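Local atomic coordinates of lipid binding protein (Grifola frondosa, PDB entry 5H0Q), a protein that binds lipids and recognises membrane domains containing sphingomyelin and cholesterol, for which it serves as a specific probe. Residues Gly4-Glu9 and Asn96-Val101; Val32-Lys37 and Tyr66-Gly71; Val57-Leu62 and Asn134-Ser139; Val112-Cys117 and Ser130-Pro135. All coordinates share one frame; numbering follows the deposited sequence. Where two conformers were deposited one is given.

Overall arrangement
Following the chain from the N terminus, contact 1 closes the longest loop of the four, 86 residues between its segments, tying the loop after strand 2-3 to the start of strand 99-105. Contact 2 is nested within it and sets the end of helix 26-35 on the end of strand 60-68; the two touch, with Asn96 beside Ala33 and Gly70. Contact 3 starts at the other end of strand 60-68 and crosses both, running on to the loop after strand 126-134. Contact 4 closes the hairpin 114-121/126-134 and shares Asn134 and Pro135 with contact 3. Contacts 1 and 2 lie at one end of the molecule, 3 and 4 at the other, centres about 26 to 30 Å apart.

Contact 1: residues Gly4-Glu9 and Asn96-Val101; sequences GVEIDE and NGQWTV
Asn96 sets CG anti to its backbone N (chi1 -177°), and from there its amide reaches the backbone of Ile7; Gln98 sets CG anti to its carbonyl carbon instead (chi1 -64°), and its extended chain brings a second amide to Gly4. Asn96 ND2 donates to Ile7 O at 2.9 Å in an almost straight bond (177°), with the acceptor lying in the amide plane. The return bond, from Ile7 N to Asn96 O at 2.8 Å, is a backbone one. Asn96 thus meets both backbone polar atoms of Ile7, one with its carbonyl and one with its side-chain amide. Gln98 NE2 comes to Gly4 O from above the carbonyl plane, at 3.1 Å. At Gly4 and Gly97 a side chain would run into the facing segment, and the positive phi of both also suits glycine. Ile7 CD1 packs on Gly97 CA, 3.8 Å away, and the branched isoleucine also touches Val32 and Ala33 of helix 26-35.

Both amides have further partners: Asn96 OD1 accepts from Gly70 N and ND2 also donates to Met29 O, while Gln98 OE1 accepts from Gly95 N. On the wetter side, a water links Glu6 OE1 (2.7 Å) to Asn96 N (2.8 Å). Glu6 OE1 also forms a salt bridge with Arg93. The chemistry implies that this irregular N-terminal loop is fastened by two side-chain amides and one backbone bond, without a regular strand pairing.

Contact 2: residues Val32-Lys37 and Tyr66-Gly71; sequences VALQRK and YNATGG
Ala33 and Ala68 make one tight part of the contact: Ala33 CB sits 3.8 Å from Ala68 CA and 3.9 Å from Ala68 CB. Two methyl side chains suit this place, because they let the helix backbone come right up to the strand. Beside them Tyr66, with CG anti to its backbone N (chi1 -171°), presents its hydroxyl to the helix. OH donates to Ala33 O at 2.6 Å, and that oxygen lies at the ring edge, near the ring plane. In this last turn, where Ala33 O takes a weak bond from Arg36 N, the tyrosine hydroxyl adds a short one. Lys37 packs as closely, its CB 3.7 Å from Tyr66 CE2, and lays its aliphatic part over one face of the ring, a CH-pi contact with CG 4.2 Å from the centroid.

The joint is one of helix on sheet: the C-terminal end of helix 26-35 rests on the end of strand 60-68, a member of the mixed sheet of this Nakanori-like protein. Asn67, in the strand and with its side chain starting away from the helix, shapes the turn that follows. Its OD1 accepts from Thr69 N, an Asx turn, and from Thr69 OG1, while ND2 donates to Gly71 O at 2.8 Å and also to Ile94 O.

Toward the outside the packing is looser. Leu34, largely exposed, reaches Ala68 CB with CD1 at 4.2 Å. The ammonium of Lys37 runs on to Gln41 and Glu197. A water donates to Tyr66 OH at 2.9 Å.

Contact 3: residues Val57-Leu62 and Asn134-Ser139; sequences VGVCVL and NPWNRS
Val59 and Asn134 cross obliquely, with the CG1 methyl of the valine against the backbone and amide of the asparagine: CG1 is 3.3 Å from Asn134 O and 3.9 Å from Asn134 ND2. The other methyl, CG2, turns to Trp136, whose side chain stands at about a right angle to that of Val59; CG2 meets CD1 of the indole at 3.9 Å. A beta-branched residue suits this place, since each of its methyls serves a different neighbour. Val61 and Asn134 run past each other in opposite directions, Val61 CG1 touching Asn134 CB at 4.1 Å.

Set among these apolar groups, Asn134 has CG anti to its backbone N (chi1 -160°), and ND2 donates to Cys60 O at 3.0 Å. The bond is bent (141° at the hydrogen), and the donor stands above the carbonyl plane although the oxygen lies in the plane of the amide. ND2 also donates to Glu191 O. The other polar atom of the amide, OD1, takes a nearly straight bond from Arg138 NH1 (2.8 Å) and is also hydrogen-bonded to Ser142 OG. The same NH1 reaches Pro135 O at 2.9 Å, on a lone pair, so the guanidinium ties the loop to its own start. Both polar atoms of the buried amide are thus satisfied.

Strand 60-68 belongs to the mixed sheet and Asn134 ends a strand of the five-stranded one; side chains meeting between two sheets near their ends, with the loop after the strand touching Val59, fit the packing of a beta-sandwich.

Contact 4: residues Val112-Cys117 and Ser130-Pro135; sequences VGSAGC and SGWQNP
Ser114 to Cys117 pair with Asn134 to Gly131 in the beta hairpin formed by strands 114-121 and 126-134, in the middle of the five-stranded antiparallel sheet. The strand axes approach to 4.6 Å at their closest and run almost exactly antiparallel. Ser114 with Asn134 and Gly116 with Trp132 are hydrogen-bonded pairs, each closed by two backbone bonds; Asn134 N donates to Ser114 O at 2.7 Å, the shortest of the four. Ala115 with Gln133 and Cys117 with Gly131 are the non-hydrogen-bonded pairs between and beyond them. On that face Ala115 CB meets Gln133 CG at 4.1 Å, while Gln133 NE2 goes on to Leu167 O.

The opposite face carries the indole of Trp132. Its CG lies between the backbone N and the carbonyl carbon (chi1 57°). The ring, turned by a chi2 of 89°, lies against Gly116 and Cys117 of the facing strand. Gly116 suits the pairing because, lacking a side chain, it lets the ring rest directly on its backbone: CZ2 of Trp132 is 3.6 Å from Gly116 CA. Cys117 N lies above the same ring face, nearer the rim. His104 meets the indole edge-to-face, and Val61 and Tyr198 of the other sheet touch it too; Ser114 OG, at the indole edge, is hydrogen-bonded to His104 ND1. Gly116 O meets Trp132 twice, accepting from its backbone N at 3.0 Å and sitting 3.4 Å above the centre of its ring.

Contact 1: residues Gly4-Glu9 and Asn96-Val101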
# COMPACT_ATOMS: atom_id res chain seq x y z
N GLY A 4 -8.24 -4.12 11.50
CA GLY A 4 -9.55 -3.60 11.15
C GLY A 4 -10.53 -4.70 10.80
O GLY A 4 -10.19 -5.87 10.59
N VAL A 5 -11.80 -4.30 10.76
CA VAL A 5 -12.91 -5.18 10.40
C VAL A 5 -13.23 -4.97 8.93
O VAL A 5 -13.17 -3.84 8.41
CB VAL A 5 -14.15 -4.91 11.27
CG1 VAL A 5 -15.21 -5.97 10.99
CG2 VAL A 5 -13.79 -4.89 12.72
N GLU A 6 -13.57 -6.05 8.24
CA GLU A 6 -13.95 -5.94 6.84
C GLU A 6 -15.31 -5.25 6.70
O GLU A 6 -16.29 -5.64 7.33
CB GLU A 6 -13.98 -7.33 6.19
CG GLU A 6 -14.27 -7.29 4.69
CD GLU A 6 -13.84 -8.55 3.97
OE1 GLU A 6 -14.16 -8.67 2.78
OE2 GLU A 6 -13.17 -9.41 4.58
N ILE A 7 -15.37 -4.23 5.84
CA ILE A 7 -16.54 -3.40 5.64
C ILE A 7 -17.20 -3.90 4.36
O ILE A 7 -16.74 -3.59 3.26
CB ILE A 7 -16.18 -1.91 5.58
CG1 ILE A 7 -15.59 -1.49 6.94
CG2 ILE A 7 -17.40 -1.08 5.25
CD1 ILE A 7 -15.05 -0.10 6.95
N ASP A 8 -18.23 -4.72 4.53
CA ASP A 8 -18.90 -5.36 3.39
C ASP A 8 -20.40 -5.10 3.47
O ASP A 8 -20.85 -4.22 4.21
CB ASP A 8 -18.62 -6.86 3.39
CG ASP A 8 -18.93 -7.52 4.72
OD1 ASP A 8 -19.61 -6.92 5.58
OD2 ASP A 8 -18.50 -8.68 4.90
N GLU A 9 -21.20 -5.82 2.68
CA GLU A 9 -22.63 -5.52 2.66
C GLU A 9 -23.25 -5.65 4.04
O GLU A 9 -24.08 -4.82 4.43
CB GLU A 9 -23.37 -6.43 1.66
CG GLU A 9 -24.87 -6.22 1.68
CD GLU A 9 -25.63 -7.09 0.67
OE1 GLU A 9 -24.96 -7.70 -0.17
OE2 GLU A 9 -26.87 -7.11 0.75
N ASN A 96 -11.89 -4.70 2.34
CA ASN A 96 -12.24 -3.30 2.41
C ASN A 96 -12.31 -2.93 3.89
O ASN A 96 -12.87 -3.68 4.68
CB ASN A 96 -13.58 -3.10 1.72
CG ASN A 96 -14.01 -1.67 1.67
OD1 ASN A 96 -13.29 -0.81 1.19
ND2 ASN A 96 -15.21 -1.41 2.15
N GLY A 97 -11.75 -1.77 4.25
CA GLY A 97 -11.70 -1.36 5.64
C GLY A 97 -10.58 -1.96 6.45
O GLY A 97 -10.50 -1.69 7.66
N GLN A 98 -9.71 -2.74 5.84
CA GLN A 98 -8.60 -3.36 6.54
C GLN A 98 -7.27 -2.74 6.14
O GLN A 98 -7.11 -2.18 5.05
CB GLN A 98 -8.57 -4.87 6.32
CG GLN A 98 -9.80 -5.52 6.90
CD GLN A 98 -9.74 -7.01 6.89
OE1 GLN A 98 -9.45 -7.61 5.88
NE2 GLN A 98 -9.99 -7.63 8.04
N TRP A 99 -6.32 -2.81 7.08
CA TRP A 99 -4.92 -2.43 6.91
C TRP A 99 -4.03 -3.66 6.88
O TRP A 99 -4.31 -4.66 7.55
CB TRP A 99 -4.42 -1.58 8.09
CG TRP A 99 -5.07 -0.27 8.34
CD1 TRP A 99 -6.21 -0.04 9.04
CD2 TRP A 99 -4.59 1.01 7.91
NE1 TRP A 99 -6.48 1.31 9.07
CE2 TRP A 99 -5.50 1.97 8.38
CE3 TRP A 99 -3.48 1.42 7.17
CZ2 TRP A 99 -5.33 3.33 8.14
CZ3 TRP A 99 -3.31 2.77 6.93
CH2 TRP A 99 -4.23 3.70 7.41
N THR A 100 -2.90 -3.56 6.16
CA THR A 100 -1.78 -4.42 6.46
C THR A 100 -0.52 -3.57 6.64
O THR A 100 -0.46 -2.40 6.23
CB THR A 100 -1.58 -5.48 5.40
OG1 THR A 100 -0.68 -6.47 5.89
CG2 THR A 100 -1.06 -4.90 4.09
N VAL A 101 0.47 -4.15 7.31
CA VAL A 101 1.72 -3.47 7.62
C VAL A 101 2.86 -4.43 7.35
O VAL A 101 2.79 -5.61 7.71
CB VAL A 101 1.76 -2.99 9.08
CG1 VAL A 101 3.11 -2.35 9.40
CG2 VAL A 101 0.62 -2.03 9.34
O HOH W 1 -13.90 -6.37 1.30
O HOH W 2 -10.22 -10.13 5.96

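Contact 2: residues Val32-Lys37 and Tyr66-Gly71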
# COMPACT_ATOMS: atom_id res chain seq x y z
N VAL A 32 -17.79 4.25 3.19
CA VAL A 32 -17.74 3.93 4.62
C VAL A 32 -16.31 3.58 5.03
O VAL A 32 -15.81 4.06 6.05
CB VAL A 32 -18.74 2.81 4.93
CG1 VAL A 32 -18.67 2.41 6.40
CG2 VAL A 32 -20.12 3.29 4.64
N ALA A 33 -15.62 2.79 4.23
CA ALA A 33 -14.24 2.44 4.58
C ALA A 33 -13.37 3.69 4.68
O ALA A 33 -12.57 3.83 5.61
CB ALA A 33 -13.65 1.47 3.56
N LEU A 34 -13.50 4.60 3.73
CA LEU A 34 -12.71 5.82 3.81
C LEU A 34 -13.09 6.63 5.05
O LEU A 34 -12.23 7.27 5.67
CB LEU A 34 -12.89 6.62 2.52
CG LEU A 34 -11.86 7.69 2.16
CD1 LEU A 34 -10.48 7.10 2.11
CD2 LEU A 34 -12.21 8.33 0.82
N GLN A 35 -14.36 6.55 5.47
CA GLN A 35 -14.77 7.25 6.69
C GLN A 35 -14.18 6.60 7.94
O GLN A 35 -13.91 7.29 8.93
CB GLN A 35 -16.29 7.28 6.81
CG GLN A 35 -16.98 8.15 5.78
CD GLN A 35 -18.50 8.03 5.82
OE1 GLN A 35 -19.06 7.00 6.22
NE2 GLN A 35 -19.18 9.09 5.40
N ARG A 36 -14.01 5.28 7.94
CA ARG A 36 -13.49 4.53 9.07
C ARG A 36 -11.97 4.41 9.07
O ARG A 36 -11.41 3.67 9.89
CB ARG A 36 -14.10 3.13 9.11
CG ARG A 36 -15.62 3.09 9.29
CD ARG A 36 -16.01 3.10 10.77
NE ARG A 36 -17.46 2.96 10.90
CZ ARG A 36 -18.32 3.95 10.71
NH1 ARG A 36 -17.88 5.16 10.41
NH2 ARG A 36 -19.62 3.71 10.83
N LYS A 37 -11.28 5.15 8.19
CA LYS A 37 -9.84 4.98 8.05
C LYS A 37 -9.13 5.13 9.39
O LYS A 37 -8.17 4.41 9.68
CB LYS A 37 -9.28 5.98 7.05
CG LYS A 37 -7.75 5.93 6.90
CD LYS A 37 -7.27 6.89 5.84
CE LYS A 37 -5.78 6.83 5.64
NZ LYS A 37 -5.02 7.39 6.81
N TYR A 66 -3.98 0.76 3.39
CA TYR A 66 -5.40 0.79 3.73
C TYR A 66 -6.21 0.57 2.46
O TYR A 66 -6.06 1.32 1.49
CB TYR A 66 -5.84 2.10 4.39
CG TYR A 66 -7.23 2.06 4.94
CD1 TYR A 66 -7.57 1.13 5.92
CD2 TYR A 66 -8.22 2.92 4.48
CE1 TYR A 66 -8.85 1.10 6.45
CE2 TYR A 66 -9.49 2.89 5.01
CZ TYR A 66 -9.80 1.97 5.98
OH TYR A 66 -11.04 1.94 6.53
N ASN A 67 -7.09 -0.43 2.49
CA ASN A 67 -7.98 -0.73 1.36
C ASN A 67 -9.34 -0.12 1.63
O ASN A 67 -10.08 -0.59 2.49
CB ASN A 67 -8.09 -2.23 1.15
CG ASN A 67 -9.09 -2.58 0.05
OD1 ASN A 67 -9.48 -1.72 -0.72
ND2 ASN A 67 -9.54 -3.82 0.03
N ALA A 68 -9.66 0.95 0.88
CA ALA A 68 -10.98 1.58 0.90
C ALA A 68 -11.63 1.53 -0.48
O ALA A 68 -12.36 2.44 -0.84
CB ALA A 68 -10.87 3.03 1.38
N THR A 69 -11.36 0.47 -1.26
CA THR A 69 -11.92 0.37 -2.61
C THR A 69 -13.33 -0.18 -2.65
O THR A 69 -13.92 -0.23 -3.74
CB THR A 69 -11.08 -0.51 -3.49
OG1 THR A 69 -11.13 -1.86 -3.01
CG2 THR A 69 -9.67 -0.01 -3.61
N GLY A 70 -13.88 -0.60 -1.54
CA GLY A 70 -15.20 -1.14 -1.47
C GLY A 70 -15.27 -2.64 -1.69
O GLY A 70 -16.37 -3.20 -1.65
N GLY A 71 -14.15 -3.28 -1.97
CA GLY A 71 -14.09 -4.72 -2.07
C GLY A 71 -12.69 -5.19 -1.73
O GLY A 71 -11.79 -4.37 -1.48
O HOH W 3 -11.30 0.50 9.04

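Contact 3: residues Val57-Leu62 and Asn134-Ser139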
# COMPACT_ATOMS: atom_id res chain seq x y z
N VAL A 57 18.73 1.12 13.08
CA VAL A 57 19.35 2.10 12.21
C VAL A 57 19.77 1.43 10.91
O VAL A 57 20.45 0.40 10.92
CB VAL A 57 20.57 2.74 12.90
CG1 VAL A 57 21.32 3.68 11.93
CG2 VAL A 57 20.12 3.47 14.13
N GLY A 58 19.38 2.02 9.78
CA GLY A 58 19.76 1.48 8.50
C GLY A 58 19.00 2.21 7.42
O GLY A 58 18.89 3.43 7.48
N VAL A 59 18.48 1.50 6.41
CA VAL A 59 17.55 2.08 5.45
C VAL A 59 16.41 1.10 5.32
O VAL A 59 16.64 -0.09 5.08
CB VAL A 59 18.19 2.33 4.07
CG1 VAL A 59 17.15 2.86 3.10
CG2 VAL A 59 19.32 3.32 4.18
N CYS A 60 15.19 1.58 5.51
CA CYS A 60 14.02 0.73 5.35
C CYS A 60 12.80 1.58 5.08
O CYS A 60 12.82 2.81 5.16
CB CYS A 60 13.78 -0.12 6.58
SG CYS A 60 13.23 0.85 8.04
N VAL A 61 11.70 0.89 4.80
CA VAL A 61 10.39 1.51 4.76
C VAL A 61 9.48 0.70 5.65
O VAL A 61 9.54 -0.53 5.66
CB VAL A 61 9.82 1.62 3.32
CG1 VAL A 61 10.61 2.62 2.51
CG2 VAL A 61 9.77 0.23 2.62
N LEU A 62 8.63 1.40 6.38
CA LEU A 62 7.65 0.80 7.28
C LEU A 62 6.30 1.10 6.63
O LEU A 62 5.80 2.22 6.72
CB LEU A 62 7.72 1.38 8.69
CG LEU A 62 8.92 1.18 9.61
CD1 LEU A 62 9.57 -0.17 9.45
CD2 LEU A 62 9.93 2.29 9.38
N ASN A 134 13.93 4.12 -1.37
CA ASN A 134 14.49 4.89 -0.27
C ASN A 134 16.01 4.75 -0.35
O ASN A 134 16.54 3.67 -0.03
CB ASN A 134 13.96 4.39 1.07
CG ASN A 134 14.12 5.42 2.17
OD1 ASN A 134 14.42 6.58 1.87
ND2 ASN A 134 13.89 5.02 3.42
N PRO A 135 16.73 5.77 -0.78
CA PRO A 135 18.13 5.59 -1.16
C PRO A 135 19.09 5.65 0.01
O PRO A 135 18.85 6.31 1.02
CB PRO A 135 18.39 6.78 -2.10
CG PRO A 135 17.50 7.84 -1.57
CD PRO A 135 16.25 7.13 -1.09
N TRP A 136 20.21 4.95 -0.15
CA TRP A 136 21.28 5.01 0.84
C TRP A 136 21.99 6.35 0.78
O TRP A 136 22.38 6.90 1.82
CB TRP A 136 22.26 3.87 0.61
CG TRP A 136 23.19 3.60 1.77
CD1 TRP A 136 22.93 2.84 2.88
CD2 TRP A 136 24.51 4.08 1.92
NE1 TRP A 136 24.02 2.82 3.71
CE2 TRP A 136 25.01 3.58 3.14
CE3 TRP A 136 25.34 4.89 1.14
CZ2 TRP A 136 26.28 3.86 3.59
CZ3 TRP A 136 26.61 5.17 1.59
CH2 TRP A 136 27.07 4.66 2.81
N ASN A 137 22.15 6.91 -0.42
CA ASN A 137 22.85 8.19 -0.59
C ASN A 137 21.85 9.32 -0.38
O ASN A 137 20.96 9.55 -1.21
CB ASN A 137 23.49 8.26 -1.97
CG ASN A 137 24.21 9.56 -2.22
OD1 ASN A 137 23.91 10.58 -1.59
ND2 ASN A 137 25.15 9.54 -3.15
N ARG A 138 21.99 10.04 0.73
CA ARG A 138 20.96 11.00 1.11
C ARG A 138 21.15 12.36 0.45
O ARG A 138 20.48 13.32 0.83
CB ARG A 138 20.89 11.12 2.63
CG ARG A 138 20.61 9.78 3.32
CD ARG A 138 19.41 9.02 2.72
NE ARG A 138 18.15 9.73 2.88
CZ ARG A 138 16.95 9.18 2.67
NH1 ARG A 138 16.83 7.92 2.31
NH2 ARG A 138 15.86 9.89 2.87
N SER A 139 22.00 12.45 -0.57
CA SER A 139 21.85 13.55 -1.52
C SER A 139 20.51 13.47 -2.24
O SER A 139 20.05 14.47 -2.80
CB SER A 139 23.01 13.54 -2.52
OG SER A 139 24.24 13.86 -1.87

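Contact 4: residues Val112-Cys117 and Ser130-Pro135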
# COMPACT_ATOMS: atom_id res chain seq x y z
N VAL A 112 23.53 0.28 0.32
CA VAL A 112 22.49 0.32 -0.70
C VAL A 112 21.19 0.53 0.04
O VAL A 112 21.07 0.24 1.23
CB VAL A 112 22.47 -0.98 -1.52
CG1 VAL A 112 21.37 -0.97 -2.56
CG2 VAL A 112 23.83 -1.21 -2.17
N GLY A 113 20.19 1.07 -0.67
CA GLY A 113 18.91 1.40 -0.06
C GLY A 113 17.86 0.32 -0.21
O GLY A 113 18.16 -0.85 -0.46
N SER A 114 16.61 0.73 -0.01
CA SER A 114 15.45 -0.15 -0.05
C SER A 114 14.59 0.28 -1.23
O SER A 114 14.19 1.45 -1.32
CB SER A 114 14.65 -0.07 1.24
OG SER A 114 13.32 -0.50 1.06
N ALA A 115 14.31 -0.66 -2.15
CA ALA A 115 13.47 -0.36 -3.30
C ALA A 115 12.67 -1.60 -3.66
O ALA A 115 13.24 -2.69 -3.78
CB ALA A 115 14.31 0.09 -4.49
N GLY A 116 11.36 -1.46 -3.81
CA GLY A 116 10.53 -2.61 -4.08
C GLY A 116 9.12 -2.20 -4.40
O GLY A 116 8.81 -1.02 -4.50
N CYS A 117 8.25 -3.21 -4.53
CA CYS A 117 6.85 -2.92 -4.80
C CYS A 117 5.99 -4.10 -4.44
O CYS A 117 6.46 -5.23 -4.27
CB CYS A 117 6.66 -2.54 -6.26
SG CYS A 117 6.82 -3.97 -7.41
N SER A 130 2.26 -0.47 -6.08
CA SER A 130 2.65 0.38 -4.97
C SER A 130 4.13 0.17 -4.72
O SER A 130 4.54 -0.90 -4.26
CB SER A 130 1.83 0.05 -3.73
OG SER A 130 0.45 0.19 -4.02
N GLY A 131 4.92 1.18 -5.04
CA GLY A 131 6.36 1.06 -4.99
C GLY A 131 7.01 2.12 -4.13
O GLY A 131 6.50 3.21 -3.93
N TRP A 132 8.20 1.77 -3.65
CA TRP A 132 8.98 2.68 -2.84
C TRP A 132 10.42 2.60 -3.30
O TRP A 132 10.87 1.61 -3.87
CB TRP A 132 8.86 2.33 -1.34
CG TRP A 132 9.29 0.91 -1.07
CD1 TRP A 132 10.55 0.46 -0.78
CD2 TRP A 132 8.46 -0.25 -1.16
NE1 TRP A 132 10.54 -0.91 -0.65
CE2 TRP A 132 9.28 -1.37 -0.90
CE3 TRP A 132 7.10 -0.45 -1.44
CZ2 TRP A 132 8.78 -2.67 -0.91
CZ3 TRP A 132 6.61 -1.71 -1.40
CH2 TRP A 132 7.44 -2.81 -1.17
N GLN A 133 11.16 3.66 -3.02
CA GLN A 133 12.58 3.72 -3.34
C GLN A 133 13.18 4.68 -2.33
O GLN A 133 12.92 5.88 -2.38
CB GLN A 133 12.80 4.17 -4.78
CG GLN A 133 14.26 4.11 -5.26
CD GLN A 133 15.08 5.33 -4.86
OE1 GLN A 133 16.02 5.23 -4.05
NE2 GLN A 133 14.73 6.48 -5.41
N ASN A 134 13.93 4.12 -1.37
CA ASN A 134 14.49 4.89 -0.27
C ASN A 134 16.01 4.75 -0.35
O ASN A 134 16.54 3.67 -0.03
CB ASN A 134 13.96 4.39 1.07
CG ASN A 134 14.12 5.42 2.17
OD1 ASN A 134 14.42 6.58 1.87
ND2 ASN A 134 13.89 5.02 3.42
N PRO A 135 16.73 5.77 -0.78
CA PRO A 135 18.13 5.59 -1.16
C PRO A 135 19.09 5.65 0.01
O PRO A 135 18.85 6.31 1.02
CB PRO A 135 18.39 6.78 -2.10
CG PRO A 135 17.50 7.84 -1.57
CD PRO A 135 16.25 7.13 -1.09